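Local coordinates for WbbM protein (Klebsiella pneumoniae, PDB 6U4B) that is a trimeric, bifunctional glycosyltransferase thought to polymerise O-antigen polysaccharide, with a magnesium ion bound in its family 8 glycosyltransferase region, at residues I150-L154 with F216-I222; P49-G53 with T83-V88; S322-D328 with V410-L415; V435-F439 with Y502-D506; S165-Y169 with F204-G210. All blocks are in the same frame, centred on the assembly; numbering follows the deposited sequence.

Contact 1. Residues I150-L154 with F216-I222; sequences IDILL and FVMRKDI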
# COMPACT_ATOMS: atom_id res chain seq x y z
N ILE A 150 6.26 60.84 24.32
CA ILE A 150 5.47 60.89 23.10
C ILE A 150 4.40 59.82 23.15
O ILE A 150 4.60 58.73 23.69
CB ILE A 150 6.38 60.72 21.86
CG1 ILE A 150 7.59 61.65 21.96
CG2 ILE A 150 5.61 61.02 20.58
CD1 ILE A 150 7.23 63.12 22.05
N ASP A 151 3.24 60.14 22.57
CA ASP A 151 2.14 59.18 22.49
C ASP A 151 2.23 58.32 21.23
O ASP A 151 2.10 57.09 21.31
CB ASP A 151 0.79 59.90 22.53
CG ASP A 151 0.56 60.63 23.84
OD1 ASP A 151 0.53 61.88 23.83
OD2 ASP A 151 0.39 59.95 24.88
N ILE A 152 2.46 58.94 20.08
CA ILE A 152 2.49 58.24 18.80
C ILE A 152 3.65 58.78 17.98
O ILE A 152 3.82 60.00 17.85
CB ILE A 152 1.17 58.41 18.01
CG1 ILE A 152 -0.00 57.80 18.77
CG2 ILE A 152 1.29 57.79 16.62
CD1 ILE A 152 -1.33 58.01 18.09
N LEU A 153 4.45 57.87 17.41
CA LEU A 153 5.49 58.22 16.45
C LEU A 153 5.15 57.57 15.11
O LEU A 153 4.62 56.46 15.07
CB LEU A 153 6.87 57.75 16.93
CG LEU A 153 7.35 58.22 18.31
CD1 LEU A 153 6.86 57.29 19.42
CD2 LEU A 153 8.86 58.34 18.34
N LEU A 154 5.46 58.28 14.02
CA LEU A 154 5.09 57.80 12.69
C LEU A 154 5.78 58.66 11.63
O LEU A 154 6.41 59.67 11.97
CB LEU A 154 3.56 57.80 12.53
CG LEU A 154 2.70 59.07 12.46
CD1 LEU A 154 1.25 58.67 12.20
CD2 LEU A 154 2.79 59.87 13.73
N PHE A 216 4.28 52.69 12.43
CA PHE A 216 4.11 53.60 13.56
C PHE A 216 4.67 52.96 14.82
O PHE A 216 4.94 51.75 14.86
CB PHE A 216 2.63 53.96 13.77
CG PHE A 216 1.73 52.77 13.99
CD1 PHE A 216 0.96 52.27 12.96
CD2 PHE A 216 1.64 52.17 15.24
CE1 PHE A 216 0.12 51.18 13.16
CE2 PHE A 216 0.82 51.08 15.45
CZ PHE A 216 0.05 50.58 14.41
N VAL A 217 4.86 53.79 15.84
CA VAL A 217 5.09 53.36 17.21
C VAL A 217 4.14 54.16 18.09
O VAL A 217 4.12 55.39 18.02
CB VAL A 217 6.55 53.57 17.66
CG1 VAL A 217 6.78 52.92 19.02
CG2 VAL A 217 7.53 53.04 16.62
N MET A 218 3.34 53.47 18.90
CA MET A 218 2.40 54.17 19.76
C MET A 218 2.37 53.52 21.14
O MET A 218 2.84 52.40 21.34
CB MET A 218 0.99 54.21 19.15
CG MET A 218 0.35 52.86 18.94
SD MET A 218 -1.32 53.03 18.30
CE MET A 218 -1.01 53.83 16.73
N ARG A 219 1.79 54.26 22.09
CA ARG A 219 1.73 53.82 23.47
C ARG A 219 0.83 52.59 23.61
O ARG A 219 -0.11 52.39 22.84
CB ARG A 219 1.21 54.95 24.36
CG ARG A 219 1.35 54.69 25.85
CD ARG A 219 2.33 55.65 26.50
NE ARG A 219 1.77 56.99 26.65
CZ ARG A 219 2.41 58.00 27.23
NH1 ARG A 219 1.82 59.18 27.33
NH2 ARG A 219 3.63 57.83 27.72
N LYS A 220 1.16 51.77 24.60
CA LYS A 220 0.46 50.50 24.82
C LYS A 220 -1.05 50.68 24.90
O LYS A 220 -1.82 49.93 24.29
CB LYS A 220 1.00 49.84 26.09
CG LYS A 220 0.20 48.65 26.59
CD LYS A 220 0.75 48.20 27.94
CE LYS A 220 -0.18 47.23 28.65
NZ LYS A 220 0.24 46.99 30.06
N ASP A 221 -1.50 51.69 25.65
CA ASP A 221 -2.94 51.89 25.82
C ASP A 221 -3.57 52.44 24.55
O ASP A 221 -4.72 52.09 24.22
CB ASP A 221 -3.20 52.82 27.00
CG ASP A 221 -2.95 52.14 28.33
OD1 ASP A 221 -3.32 50.95 28.47
OD2 ASP A 221 -2.38 52.78 29.24
N ILE A 222 -2.86 53.29 23.81
CA ILE A 222 -3.37 53.77 22.54
C ILE A 222 -3.42 52.65 21.51
O ILE A 222 -4.32 52.60 20.67
CB ILE A 222 -2.53 54.96 22.04
CG1 ILE A 222 -2.54 56.09 23.08
CG2 ILE A 222 -3.04 55.48 20.71
CD1 ILE A 222 -1.88 57.37 22.61
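I152 and M218 lie side by side and point the same way, CG1 of I152 resting on CB of M218 at 3.7 Å. The isoleucine is extended beyond that point (chi2 176°), which carries its CD1 on to CG2 of I222, 4.0 Å away in the first turn of helix 220-240. I222 fits the step between two neighbours: while CG2 takes I152, its CD1 presses on CB of D151 at 3.7 Å. M218 bends at its last torsion (chi3 63°) and lays CE over one face of the F216 ring, offset toward the rim. F262 of helix 253-272 closes over M218, F216 and L154. The two strands run antiparallel inside the mixed sheet of the DUF4422 region, with strand 97-102 bonded to 216-219 on its far side and strand 277-285 bonded to 152-159. I152 and M218 form a non-hydrogen-bonded pair; L153 and V217, the next pair along, exchange both backbone bonds and put their side chains on the other face, where CD1 of L153 comes 4.1 Å from CB of V217. One residue beyond I152-M218, R219 N, at the N-cap of the helix, donates to D151 O at 3.0 Å. The arginine chain then bends twice so that NH1 comes back to D151 OD2 at 2.9 Å, a salt bridge whose hydrogen bond is weak, the carboxylate and guanidinium planes standing 76° apart. I150 O sits over one guanidinium face, and the second carboxylate oxygen of D151 bonds to K276 N.

Contact 2. Residues P49-G53 with T83-V88; sequences PLHVG and TAHYWV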
# COMPACT_ATOMS: atom_id res chain seq x y z
N PRO A 49 11.10 40.24 14.30
CA PRO A 49 10.63 39.95 12.94
C PRO A 49 9.49 38.95 12.93
O PRO A 49 9.44 38.02 13.74
CB PRO A 49 11.88 39.38 12.25
CG PRO A 49 12.69 38.79 13.37
CD PRO A 49 12.43 39.67 14.57
N LEU A 50 8.56 39.15 12.00
CA LEU A 50 7.41 38.27 11.84
C LEU A 50 7.28 37.87 10.37
O LEU A 50 7.39 38.72 9.48
CB LEU A 50 6.11 38.94 12.31
CG LEU A 50 5.91 39.09 13.82
CD1 LEU A 50 4.62 39.85 14.11
CD2 LEU A 50 5.90 37.73 14.50
N HIS A 51 7.05 36.59 10.14
CA HIS A 51 6.75 36.06 8.81
C HIS A 51 5.24 36.19 8.61
O HIS A 51 4.47 35.35 9.06
CB HIS A 51 7.22 34.61 8.70
CG HIS A 51 6.98 33.98 7.37
ND1 HIS A 51 7.36 32.69 7.08
CD2 HIS A 51 6.39 34.46 6.24
CE1 HIS A 51 7.02 32.40 5.84
NE2 HIS A 51 6.43 33.45 5.30
N VAL A 52 4.82 37.26 7.94
CA VAL A 52 3.40 37.52 7.76
C VAL A 52 2.86 36.64 6.65
O VAL A 52 3.57 36.29 5.70
CB VAL A 52 3.13 39.02 7.49
CG1 VAL A 52 3.62 39.86 8.66
CG2 VAL A 52 3.76 39.46 6.18
N GLY A 53 1.59 36.27 6.77
CA GLY A 53 1.00 35.34 5.82
C GLY A 53 1.64 33.97 5.81
O GLY A 53 1.62 33.29 4.78
N THR A 83 -2.24 41.69 9.46
CA THR A 83 -2.13 40.37 10.08
C THR A 83 -1.05 40.34 11.16
O THR A 83 -1.20 39.63 12.15
CB THR A 83 -1.84 39.31 9.01
OG1 THR A 83 -0.58 39.58 8.39
CG2 THR A 83 -2.92 39.32 7.95
N ALA A 84 0.03 41.10 10.97
CA ALA A 84 1.02 41.24 12.04
C ALA A 84 0.44 42.05 13.20
O ALA A 84 0.57 41.66 14.37
CB ALA A 84 2.29 41.89 11.51
N HIS A 85 -0.20 43.18 12.89
CA HIS A 85 -0.90 43.97 13.89
C HIS A 85 -1.87 43.10 14.68
O HIS A 85 -1.84 43.09 15.92
CB HIS A 85 -1.64 45.12 13.19
CG HIS A 85 -2.41 46.02 14.11
ND1 HIS A 85 -3.03 47.17 13.66
CD2 HIS A 85 -2.66 45.95 15.44
CE1 HIS A 85 -3.64 47.76 14.68
NE2 HIS A 85 -3.43 47.04 15.76
N TYR A 86 -2.73 42.35 13.98
CA TYR A 86 -3.72 41.51 14.66
C TYR A 86 -3.04 40.49 15.56
O TYR A 86 -3.45 40.29 16.71
CB TYR A 86 -4.60 40.82 13.62
CG TYR A 86 -5.70 39.96 14.23
CD1 TYR A 86 -5.48 38.63 14.54
CD2 TYR A 86 -6.96 40.50 14.48
CE1 TYR A 86 -6.47 37.85 15.10
CE2 TYR A 86 -7.96 39.72 15.03
CZ TYR A 86 -7.72 38.40 15.34
OH TYR A 86 -8.71 37.63 15.89
N TRP A 87 -1.99 39.83 15.05
CA TRP A 87 -1.35 38.76 15.81
C TRP A 87 -0.71 39.29 17.09
O TRP A 87 -0.82 38.66 18.15
CB TRP A 87 -0.30 38.05 14.95
CG TRP A 87 0.39 36.93 15.67
CD1 TRP A 87 -0.01 35.63 15.75
CD2 TRP A 87 1.61 37.02 16.41
NE1 TRP A 87 0.88 34.90 16.49
CE2 TRP A 87 1.89 35.73 16.91
CE3 TRP A 87 2.50 38.06 16.70
CZ2 TRP A 87 3.02 35.46 17.69
CZ3 TRP A 87 3.62 37.79 17.47
CH2 TRP A 87 3.87 36.49 17.95
N VAL A 88 -0.05 40.45 17.01
CA VAL A 88 0.53 41.05 18.21
C VAL A 88 -0.57 41.45 19.18
O VAL A 88 -0.46 41.23 20.40
CB VAL A 88 1.40 42.26 17.82
CG1 VAL A 88 1.88 42.99 19.07
CG2 VAL A 88 2.59 41.81 16.98
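The flat group of this contact is the indole of W87, and L50 comes to it obliquely, both methyls gathering on the CE3-CZ3 side of the six-membered ring. CD2 of L50 lies 3.7 Å from CZ3 of W87, while CD1 is 3.8 Å from CE3. With CG opposite the backbone N (chi1 -180°), the indole's six-membered ring comes up to the leucine, and its NE1 is tied to T68 OG1. From the same leucine, CD1 also reaches CB of A84 and CG2 of V88, each 4.0 Å away, so one branched tip fills the hollow bounded by three residues of the helix. V52, two residues on, sets CG1 against CB of A84 at 3.7 Å, and its CB faces OG1 of T83. That hydroxyl bonds to D66 OD2, the oxygen that also accepts from G53 N; D66 thus ties the end of one segment to the start of the other. Strand 47-51 runs parallel to 29-35, which runs parallel to 97-102, and helix 82-91 lies in the chain between the first and last of these, packed on the sheet: a beta-alpha-beta crossover of the kind found in Rossmann-like folds.

Contact 3. Residues S322-D328 with V410-L415; sequences SIIRHAD and VVKADL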
# COMPACT_ATOMS: atom_id res chain seq x y z
N SER A 322 12.17 7.03 2.49
CA SER A 322 13.13 6.03 2.96
C SER A 322 13.68 6.40 4.33
O SER A 322 13.92 5.52 5.16
CB SER A 322 14.26 5.86 1.94
OG SER A 322 15.27 6.86 2.09
N ILE A 323 13.88 7.69 4.58
CA ILE A 323 14.35 8.13 5.89
C ILE A 323 13.31 7.80 6.96
O ILE A 323 13.65 7.32 8.05
CB ILE A 323 14.69 9.63 5.87
CG1 ILE A 323 15.86 9.90 4.91
CG2 ILE A 323 15.02 10.12 7.27
CD1 ILE A 323 16.18 11.36 4.74
N ILE A 324 12.04 8.05 6.66
CA ILE A 324 10.97 7.75 7.61
C ILE A 324 10.88 6.25 7.87
O ILE A 324 10.69 5.81 9.01
CB ILE A 324 9.63 8.31 7.09
CG1 ILE A 324 9.65 9.84 7.08
CG2 ILE A 324 8.47 7.78 7.94
CD1 ILE A 324 8.41 10.45 6.50
N ARG A 325 11.01 5.44 6.82
CA ARG A 325 10.79 4.00 6.98
C ARG A 325 11.88 3.35 7.82
O ARG A 325 11.63 2.32 8.45
CB ARG A 325 10.70 3.34 5.61
CG ARG A 325 9.46 3.74 4.82
CD ARG A 325 9.36 3.03 3.48
NE ARG A 325 9.02 1.62 3.64
CZ ARG A 325 9.91 0.63 3.68
NH1 ARG A 325 9.50 -0.62 3.82
NH2 ARG A 325 11.20 0.89 3.57
N HIS A 326 13.07 3.94 7.86
CA HIS A 326 14.19 3.43 8.65
C HIS A 326 14.46 4.28 9.88
O HIS A 326 15.52 4.15 10.49
CB HIS A 326 15.44 3.32 7.78
CG HIS A 326 15.32 2.32 6.67
ND1 HIS A 326 15.57 0.97 6.85
CD2 HIS A 326 14.97 2.46 5.37
CE1 HIS A 326 15.38 0.33 5.71
NE2 HIS A 326 15.02 1.22 4.80
N ALA A 327 13.52 5.14 10.26
CA ALA A 327 13.71 6.01 11.41
C ALA A 327 13.55 5.24 12.71
O ALA A 327 12.73 4.32 12.81
CB ALA A 327 12.71 7.17 11.36
N ASP A 328 14.34 5.62 13.71
CA ASP A 328 14.19 5.07 15.05
C ASP A 328 13.00 5.74 15.73
O ASP A 328 12.89 6.97 15.73
CB ASP A 328 15.47 5.29 15.86
CG ASP A 328 15.38 4.73 17.28
OD1 ASP A 328 14.35 4.10 17.63
OD2 ASP A 328 16.34 4.92 18.05
N VAL A 410 18.37 6.84 -1.76
CA VAL A 410 17.48 6.27 -0.77
C VAL A 410 18.34 5.63 0.31
O VAL A 410 19.39 5.06 0.01
CB VAL A 410 16.49 5.24 -1.36
CG1 VAL A 410 15.53 5.90 -2.35
CG2 VAL A 410 17.22 4.07 -2.01
N VAL A 411 17.91 5.74 1.56
CA VAL A 411 18.64 5.14 2.67
C VAL A 411 18.04 3.77 2.97
O VAL A 411 16.85 3.52 2.74
CB VAL A 411 18.64 6.04 3.92
CG1 VAL A 411 19.18 7.42 3.57
CG2 VAL A 411 17.25 6.13 4.51
N LYS A 412 18.89 2.87 3.47
CA LYS A 412 18.47 1.56 3.94
C LYS A 412 18.70 1.39 5.43
O LYS A 412 18.65 0.26 5.94
CB LYS A 412 19.19 0.46 3.17
CG LYS A 412 19.15 0.61 1.65
CD LYS A 412 17.80 0.18 1.09
CE LYS A 412 17.61 -1.32 1.24
NZ LYS A 412 16.38 -1.79 0.54
N ALA A 413 18.97 2.48 6.15
CA ALA A 413 19.31 2.40 7.56
C ALA A 413 18.97 3.72 8.23
O ALA A 413 18.66 4.72 7.57
CB ALA A 413 20.80 2.07 7.75
N ASP A 414 19.02 3.71 9.56
CA ASP A 414 18.77 4.91 10.35
C ASP A 414 19.90 5.92 10.11
O ASP A 414 21.07 5.63 10.38
CB ASP A 414 18.68 4.54 11.83
CG ASP A 414 18.43 5.74 12.73
OD1 ASP A 414 18.17 6.85 12.22
OD2 ASP A 414 18.51 5.57 13.96
N LEU A 415 19.55 7.10 9.59
CA LEU A 415 20.55 8.14 9.40
C LEU A 415 21.12 8.63 10.72
O LEU A 415 22.18 9.27 10.73
CB LEU A 415 19.95 9.32 8.62
CG LEU A 415 20.05 9.30 7.10
CD1 LEU A 415 19.41 10.55 6.51
CD2 LEU A 415 21.50 9.19 6.66
O HOH W 1 16.65 7.07 8.67
O HOH W 2 14.66 1.98 1.96
O HOH W 3 14.62 -1.11 3.18
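H326 lays its imidazole over the K412-A413 peptide, with K412 C 3.4 Å from the ring plane, over its centre, and A413 N nearer the rim. The ring is swung there with CG opposite its own carbonyl carbon (chi1 -65°), just where the chain leaves helix 313-325. A water joins the two segments at the ring's edge: it lies in the imidazole plane, 3.0 Å from NE2 of H326, and donates to V411 O at 2.8 Å. A turn earlier, S322 OG accepts from V411 N at 2.9 Å in a nearly straight bond (168°) and also bonds to L319 O. Past the serine, the apolar side begins: I323 CG1 touches CG2 of V411, and its CD1 meets CD1 of L415 at 3.8 Å, both I323 and L415 lying on V304 of strand 302-309. A second water accepts from L415 N and donates to I323 O, 3.1 Å away. D414 is held by Y333 OH and a salt bridge to K331, and its CA lies 3.3 Å from H326 O; K412 pairs with D578. V410 follows shortly after D406 and D408, which bind magnesium with H560; its side chain lies about 8 Å from that of D408. The firm polar links to the helix end thus come from main-chain groups of this loop (V411 N and O, L415 N), V411 and L415 side chains adding the apolar part.

Contact 4. Residues V435-F439 with Y502-D506; sequences VMEGF and YWFLD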
# COMPACT_ATOMS: atom_id res chain seq x y z
N VAL A 435 35.16 6.73 -7.33
CA VAL A 435 35.15 7.16 -8.72
C VAL A 435 36.32 8.09 -9.00
O VAL A 435 37.02 7.95 -10.00
CB VAL A 435 33.80 7.81 -9.09
CG1 VAL A 435 33.86 8.37 -10.50
CG2 VAL A 435 32.67 6.80 -8.97
N MET A 436 36.55 9.06 -8.10
CA MET A 436 37.74 9.89 -8.22
C MET A 436 39.01 9.05 -8.07
O MET A 436 40.02 9.33 -8.72
CB MET A 436 37.72 11.00 -7.17
CG MET A 436 38.96 11.90 -7.18
SD MET A 436 39.18 12.80 -8.73
CE MET A 436 37.83 13.98 -8.63
N GLU A 437 38.96 8.01 -7.23
CA GLU A 437 40.09 7.08 -7.14
C GLU A 437 40.39 6.47 -8.51
O GLU A 437 41.56 6.29 -8.87
CB GLU A 437 39.79 6.00 -6.11
CG GLU A 437 40.96 5.06 -5.82
CD GLU A 437 40.60 3.97 -4.83
OE1 GLU A 437 40.99 2.81 -5.06
OE2 GLU A 437 39.92 4.28 -3.83
N GLY A 438 39.35 6.15 -9.28
CA GLY A 438 39.56 5.64 -10.62
C GLY A 438 40.05 6.71 -11.58
O GLY A 438 40.89 6.44 -12.44
N PHE A 439 39.53 7.93 -11.45
CA PHE A 439 39.99 9.03 -12.30
C PHE A 439 41.48 9.28 -12.12
O PHE A 439 42.20 9.52 -13.10
CB PHE A 439 39.20 10.30 -12.00
CG PHE A 439 37.77 10.26 -12.49
CD1 PHE A 439 37.36 9.31 -13.41
CD2 PHE A 439 36.85 11.19 -12.03
CE1 PHE A 439 36.05 9.28 -13.85
CE2 PHE A 439 35.54 11.16 -12.47
CZ PHE A 439 35.14 10.21 -13.39
N TYR A 502 35.99 25.28 -10.49
CA TYR A 502 36.59 23.99 -10.21
C TYR A 502 35.91 22.88 -11.00
O TYR A 502 34.74 22.98 -11.40
CB TYR A 502 36.53 23.68 -8.71
CG TYR A 502 37.29 24.68 -7.87
CD1 TYR A 502 38.65 24.53 -7.63
CD2 TYR A 502 36.66 25.79 -7.33
CE1 TYR A 502 39.35 25.45 -6.88
CE2 TYR A 502 37.35 26.72 -6.57
CZ TYR A 502 38.70 26.54 -6.35
OH TYR A 502 39.39 27.46 -5.60
N TRP A 503 36.66 21.79 -11.20
CA TRP A 503 36.20 20.69 -12.03
C TRP A 503 34.87 20.13 -11.53
O TRP A 503 33.90 20.03 -12.28
CB TRP A 503 37.27 19.60 -12.07
CG TRP A 503 37.01 18.51 -13.06
CD1 TRP A 503 36.16 18.55 -14.12
CD2 TRP A 503 37.60 17.20 -13.07
NE1 TRP A 503 36.18 17.36 -14.80
CE2 TRP A 503 37.06 16.51 -14.17
CE3 TRP A 503 38.54 16.55 -12.26
CZ2 TRP A 503 37.43 15.20 -14.49
CZ3 TRP A 503 38.90 15.25 -12.57
CH2 TRP A 503 38.35 14.59 -13.67
N PHE A 504 34.81 19.76 -10.25
CA PHE A 504 33.59 19.24 -9.65
C PHE A 504 32.97 20.22 -8.66
O PHE A 504 32.38 19.81 -7.66
CB PHE A 504 33.86 17.89 -8.98
CG PHE A 504 33.98 16.76 -9.96
CD1 PHE A 504 32.84 16.13 -10.45
CD2 PHE A 504 35.21 16.33 -10.41
CE1 PHE A 504 32.94 15.09 -11.36
CE2 PHE A 504 35.32 15.29 -11.32
CZ PHE A 504 34.18 14.67 -11.79
N LEU A 505 33.10 21.51 -8.94
CA LEU A 505 32.31 22.58 -8.31
C LEU A 505 32.49 22.50 -6.79
O LEU A 505 33.63 22.43 -6.32
CB LEU A 505 30.88 22.46 -8.81
CG LEU A 505 30.69 22.26 -10.32
CD1 LEU A 505 29.22 22.06 -10.65
CD2 LEU A 505 31.25 23.44 -11.11
N ASP A 506 31.41 22.51 -6.00
CA ASP A 506 31.53 22.57 -4.55
C ASP A 506 32.15 21.32 -3.96
O ASP A 506 32.71 21.39 -2.86
CB ASP A 506 30.16 22.82 -3.92
CG ASP A 506 29.15 21.74 -4.26
OD1 ASP A 506 29.12 21.29 -5.42
OD2 ASP A 506 28.39 21.33 -3.36
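F439 rises from a sound helical bond, its N donating to V435 O at 2.9 Å, and sends its ring across to W503 and F504. The same V435 oxygen lies over one face of the F439 ring, toward its rim. At the ring's edge, near its plane, F504 CZ comes within 3.8 Å of F439 CE2. W503 CH2 meets the adjacent ring carbon, CD2 of F439, at 4.1 Å, with the two six-membered rings inclined at 34° and their centroids 5.9 Å apart, an oblique pairing. M436 reaches the same two aromatics through a chain kinked at chi2 (63°) and again at chi3 (71°), so that CE ends 3.9 Å from F504 CE2 and 4.3 Å from W503 CZ3. F504 also leans on W503, its CE2 3.4 Å above the centre of the indole's six-membered ring, so M436 and F439 meet two rings already in touch. A type I turn from Y502 to L505 brings them together, and F504 N is held by D508 OD2. The side chain of F504 is about 10 Å from the bound magnesium. Helix 455-461 lines the group, A455 touching F439 and W503 and L459 touching M436. Helix 434-441 follows strand 428-432, while helix 505-513 leads on to strand 518-521, which lies parallel to 428-432 in the sheet.

Contact 5. Residues S165-Y169 with F204-G210; sequences SKNNY and FNDASDG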
# COMPACT_ATOMS: atom_id res chain seq x y z
N SER A 165 -4.73 64.81 -6.72
CA SER A 165 -5.99 64.62 -6.02
C SER A 165 -6.43 65.90 -5.34
O SER A 165 -5.61 66.73 -4.92
CB SER A 165 -5.86 63.50 -4.98
OG SER A 165 -5.49 62.28 -5.60
N LYS A 166 -7.75 66.07 -5.22
CA LYS A 166 -8.30 67.24 -4.55
C LYS A 166 -8.18 67.13 -3.04
O LYS A 166 -7.88 68.12 -2.36
CB LYS A 166 -9.76 67.45 -4.96
CG LYS A 166 -10.45 68.59 -4.23
CD LYS A 166 -11.85 68.84 -4.78
CE LYS A 166 -12.54 69.97 -4.02
NZ LYS A 166 -13.86 70.32 -4.61
N ASN A 167 -8.42 65.94 -2.49
CA ASN A 167 -8.36 65.71 -1.05
C ASN A 167 -8.19 64.21 -0.83
O ASN A 167 -8.04 63.44 -1.78
CB ASN A 167 -9.61 66.28 -0.37
CG ASN A 167 -10.90 65.83 -1.03
OD1 ASN A 167 -11.05 64.68 -1.43
ND2 ASN A 167 -11.85 66.75 -1.13
N ASN A 168 -8.20 63.79 0.44
CA ASN A 168 -7.92 62.39 0.75
C ASN A 168 -9.02 61.47 0.24
O ASN A 168 -8.74 60.34 -0.19
CB ASN A 168 -7.72 62.22 2.25
CG ASN A 168 -6.41 62.82 2.74
OD1 ASN A 168 -5.34 62.51 2.23
ND2 ASN A 168 -6.51 63.70 3.73
N TYR A 169 -10.27 61.92 0.30
CA TYR A 169 -11.36 61.14 -0.27
C TYR A 169 -11.18 60.95 -1.77
O TYR A 169 -11.23 59.83 -2.28
CB TYR A 169 -12.70 61.81 0.02
CG TYR A 169 -13.90 61.10 -0.58
CD1 TYR A 169 -14.33 61.39 -1.87
CD2 TYR A 169 -14.59 60.14 0.14
CE1 TYR A 169 -15.42 60.74 -2.42
CE2 TYR A 169 -15.68 59.49 -0.40
CZ TYR A 169 -16.09 59.79 -1.68
OH TYR A 169 -17.17 59.14 -2.22
N PHE A 204 -10.60 64.50 7.76
CA PHE A 204 -9.62 63.76 6.97
C PHE A 204 -10.00 63.73 5.50
O PHE A 204 -9.15 63.95 4.63
CB PHE A 204 -9.47 62.34 7.51
CG PHE A 204 -8.73 61.43 6.59
CD1 PHE A 204 -7.37 61.59 6.37
CD2 PHE A 204 -9.40 60.42 5.91
CE1 PHE A 204 -6.68 60.75 5.51
CE2 PHE A 204 -8.72 59.58 5.05
CZ PHE A 204 -7.36 59.74 4.85
N ASN A 205 -11.27 63.45 5.20
CA ASN A 205 -11.69 63.33 3.81
C ASN A 205 -11.50 64.64 3.05
O ASN A 205 -11.15 64.63 1.87
CB ASN A 205 -13.14 62.86 3.73
CG ASN A 205 -13.28 61.36 3.89
OD1 ASN A 205 -12.35 60.61 3.60
ND2 ASN A 205 -14.44 60.91 4.35
N ASP A 206 -11.73 65.77 3.72
CA ASP A 206 -11.55 67.07 3.08
C ASP A 206 -10.12 67.58 3.15
O ASP A 206 -9.80 68.57 2.49
CB ASP A 206 -12.49 68.12 3.70
CG ASP A 206 -13.94 67.88 3.36
OD1 ASP A 206 -14.80 68.68 3.80
OD2 ASP A 206 -14.24 66.88 2.66
N ALA A 207 -9.26 66.94 3.94
CA ALA A 207 -7.87 67.38 4.04
C ALA A 207 -7.08 66.94 2.81
O ALA A 207 -7.46 66.01 2.09
CB ALA A 207 -7.22 66.83 5.30
N SER A 208 -5.97 67.63 2.57
CA SER A 208 -5.11 67.37 1.43
C SER A 208 -3.86 66.58 1.78
O SER A 208 -2.96 66.45 0.94
CB SER A 208 -4.72 68.69 0.76
OG SER A 208 -4.01 69.53 1.66
N ASP A 209 -3.76 66.06 3.00
CA ASP A 209 -2.58 65.32 3.42
C ASP A 209 -2.97 64.34 4.51
O ASP A 209 -4.07 64.39 5.07
CB ASP A 209 -1.47 66.27 3.88
CG ASP A 209 -1.87 67.13 5.07
OD1 ASP A 209 -0.99 67.82 5.63
OD2 ASP A 209 -3.06 67.10 5.46
N GLY A 210 -2.05 63.44 4.82
CA GLY A 210 -2.30 62.44 5.84
C GLY A 210 -1.18 61.42 5.86
O GLY A 210 -0.27 61.43 5.02
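N168 spends its side-chain amide on two carbonyls: ND2 donates to F204 O at 2.8 Å, nearly straight at 166°, and to D209 O at 2.9 Å. Its CG lies opposite the carbonyl carbon (chi1 -71°), which brings the amide to these two oxygens and to the F204 ring. Both acceptors lie close to the amide plane, but D209 O is met from above its carbonyl plane. With OD1 of N168 bonded to Y212 OH as well, the amide is fixed on both sides and can hardly rotate. F204 O is shared, since A207 N also donates to it. The main chain of the same asparagine adds N168 N to A207 O, 2.9 Å, and the next residue adds Y169 N to N205 O, 3.3 Å, on a lone pair in the carbonyl plane. The C-terminal end of helix 198-206 thus meets the N-terminal end of helix 168-173: N205 O in the last turn of the one, and A207 O just past it, receive the first N-H groups of the other, whose N-cap N167 turns its OD1 to D170 N. The bonds of S208 to V160 and of G210 to W158 then fasten the departing chain to strand 152-159 and the residue just beyond it. Around this polar core the packing is flat on flat. The N168 amide stacks on the F204 ring with the planes 10° apart, and CB of N168 stands over the same face, 3.8 Å from the centroid, as a CH-pi contact. A207 CB lies 3.6 Å from ND2 of N168. Farther out, N205 OD1 comes to the edge of the Y169 ring near its plane and bonds to Y183 OH, while helix 253-272 covers F204.

Overall arrangement
Following the chain, contact 2 closes first, joining strand 47-51 to helix 82-91 after a mostly irregular loop. Contact 1 opens next, and its long excursion from strand 152-159 to strand 216-219 nests contact 5, which closes a mainly helical inner loop. All three reach the same mixed sheet, contacts 1 and 2 lying about 18 Å apart between centres. Contacts 3 and 4 follow in series within the family 8 range, about 28 Å between centres: the first joins helix 313-325 to the strand leaving the magnesium-binding aspartates, the second helix 434-441 to the turn before helix 505-513. Neither touches the other three; contacts 2 and 3 come closest, about 22 Å between nearest atoms.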